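Local coordinates for protein prophage lambdalm01, antigen B (Listeria monocytogenes, PDB 4ACV) that probably acts as a phage tail terminator, a hexameric ring protein that would cap the tail tube, at residues A[56-61]-A[119-124]. Sequence-based numbering, arbitrary orientation.
Sequences EKYRFA and VSICRE
Glu56 meets strand 119-123 with both its backbone and its carboxylate. Its N and O pair with Ile121, the bond from Glu56 N to Ile121 O being 3.0 Å long and bent, with the donor tilted from the carbonyl plane, while the return bond from Ile121 N to Glu56 O is straighter. CG stands beside the backbone N (chi1 -60°) and the chain runs on extended, carrying OE2 to a salt bridge with Arg123 NH1 at 2.8 Å. The carboxylate and guanidinium planes are 89° apart, so the two do not lie flat together as a bidentate pair. OE1 is taken by Ser3 and Gln45, which should hold this buried carboxylate in place. Lys57 and Ser120, on the other face, form a non-hydrogen-bonded pair; Lys57 CA and Ser120 CA make CA-H...O contacts with Val119 O and Glu56 O, each at 3.1 Å. Tyr58 returns to Glu56's face and forms two backbone bonds with Val119, Tyr58 N to Val119 O at 2.9 Å and Val119 N to Tyr58 O at 2.8 Å. Its CB rests on Val119 CG2, and Tyr58 CE1 lies 3.8 Å from Ile121 CD1, the isoleucine crossing the tyrosine nearly at a right angle; the hydroxyl reaches Leu4 O. Phe60 adds CE2 against Val119 CG1 at 4.0 Å. With strand 37-47 flanking 55-66 on its far edge and 91-99 pairing with 110-123, this is a twisted antiparallel ladder within the mostly antiparallel sheet of an alpha+beta fold, consistent with a tail-terminator family member.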
# COMPACT_ATOMS: atom_id res chain seq x y z
N GLU A 56 11.75 21.58 7.90
CA GLU A 56 11.44 20.69 6.78
C GLU A 56 12.30 19.44 6.70
O GLU A 56 13.46 19.44 7.11
CB GLU A 56 11.58 21.43 5.44
CG GLU A 56 10.71 22.63 5.28
CD GLU A 56 10.79 23.19 3.88
OE1 GLU A 56 10.53 22.43 2.93
OE2 GLU A 56 11.13 24.38 3.74
N LYS A 57 11.74 18.40 6.10
CA LYS A 57 12.45 17.15 5.90
C LYS A 57 12.51 16.81 4.42
O LYS A 57 11.51 16.88 3.71
CB LYS A 57 11.80 16.02 6.71
CG LYS A 57 12.03 16.19 8.21
CD LYS A 57 11.38 15.11 9.05
CE LYS A 57 11.52 15.43 10.54
NZ LYS A 57 10.82 14.47 11.45
N TYR A 58 13.72 16.49 3.96
CA TYR A 58 13.91 16.00 2.60
C TYR A 58 14.45 14.60 2.71
O TYR A 58 15.29 14.31 3.56
CB TYR A 58 14.92 16.85 1.83
CG TYR A 58 14.57 18.32 1.68
CD1 TYR A 58 14.51 19.16 2.79
CD2 TYR A 58 14.33 18.88 0.43
CE1 TYR A 58 14.20 20.49 2.66
CE2 TYR A 58 14.03 20.22 0.29
CZ TYR A 58 13.96 21.02 1.40
OH TYR A 58 13.67 22.36 1.27
N ARG A 59 13.95 13.71 1.85
CA ARG A 59 14.47 12.36 1.80
C ARG A 59 15.00 12.05 0.41
O ARG A 59 14.35 12.33 -0.59
CB ARG A 59 13.42 11.32 2.22
CG ARG A 59 13.06 11.38 3.70
CD ARG A 59 11.81 10.58 4.01
NE ARG A 59 11.10 11.13 5.17
CZ ARG A 59 10.20 12.11 5.13
NH1 ARG A 59 9.87 12.69 3.98
NH2 ARG A 59 9.64 12.53 6.26
N PHE A 60 16.19 11.47 0.37
CA PHE A 60 16.84 11.13 -0.88
C PHE A 60 17.74 9.92 -0.66
O PHE A 60 18.15 9.62 0.46
CB PHE A 60 17.66 12.32 -1.39
CG PHE A 60 18.80 12.71 -0.48
CD1 PHE A 60 20.00 12.02 -0.51
CD2 PHE A 60 18.65 13.76 0.41
CE1 PHE A 60 21.04 12.37 0.32
CE2 PHE A 60 19.69 14.13 1.25
CZ PHE A 60 20.89 13.42 1.21
N ALA A 61 18.05 9.23 -1.74
CA ALA A 61 18.94 8.10 -1.64
C ALA A 61 20.20 8.33 -2.47
O ALA A 61 20.17 9.01 -3.49
CB ALA A 61 18.23 6.81 -2.07
N VAL A 119 16.99 14.43 5.76
CA VAL A 119 17.60 15.63 6.35
C VAL A 119 16.57 16.66 6.82
O VAL A 119 15.58 16.91 6.14
CB VAL A 119 18.59 16.32 5.40
CG1 VAL A 119 19.74 15.39 5.06
CG2 VAL A 119 17.86 16.84 4.15
N SER A 120 16.82 17.25 7.98
CA SER A 120 15.99 18.32 8.51
C SER A 120 16.65 19.67 8.29
O SER A 120 17.79 19.89 8.67
CB SER A 120 15.73 18.11 10.00
OG SER A 120 15.18 16.83 10.24
N ILE A 121 15.91 20.58 7.67
CA ILE A 121 16.45 21.88 7.31
C ILE A 121 15.58 22.99 7.88
O ILE A 121 14.35 22.97 7.74
CB ILE A 121 16.55 22.02 5.76
CG1 ILE A 121 17.64 21.08 5.22
CG2 ILE A 121 16.80 23.47 5.36
CD1 ILE A 121 17.78 21.07 3.72
N CYS A 122 16.22 23.95 8.54
CA CYS A 122 15.53 25.10 9.11
C CYS A 122 15.72 26.38 8.30
O CYS A 122 16.80 26.64 7.75
CB CYS A 122 15.99 25.34 10.56
SG CYS A 122 15.36 24.12 11.74
N ARG A 123 14.68 27.20 8.23
CA ARG A 123 14.81 28.51 7.61
C ARG A 123 14.45 29.63 8.57
O ARG A 123 13.83 29.40 9.60
CB ARG A 123 13.95 28.59 6.36
CG ARG A 123 12.49 28.27 6.59
CD ARG A 123 11.82 27.91 5.28
NE ARG A 123 10.38 28.06 5.36
CZ ARG A 123 9.55 27.07 5.64
NH1 ARG A 123 10.02 25.85 5.87
NH2 ARG A 123 8.24 27.30 5.71
N GLU A 124 14.88 30.84 8.23
CA GLU A 124 14.57 32.02 9.02
C GLU A 124 13.06 32.23 9.13
O GLU A 124 12.33 31.97 8.17
CB GLU A 124 15.19 33.25 8.36
CG GLU A 124 16.62 33.04 7.86
CD GLU A 124 17.68 33.30 8.93
OE1 GLU A 124 17.73 34.45 9.44
OE2 GLU A 124 18.45 32.37 9.23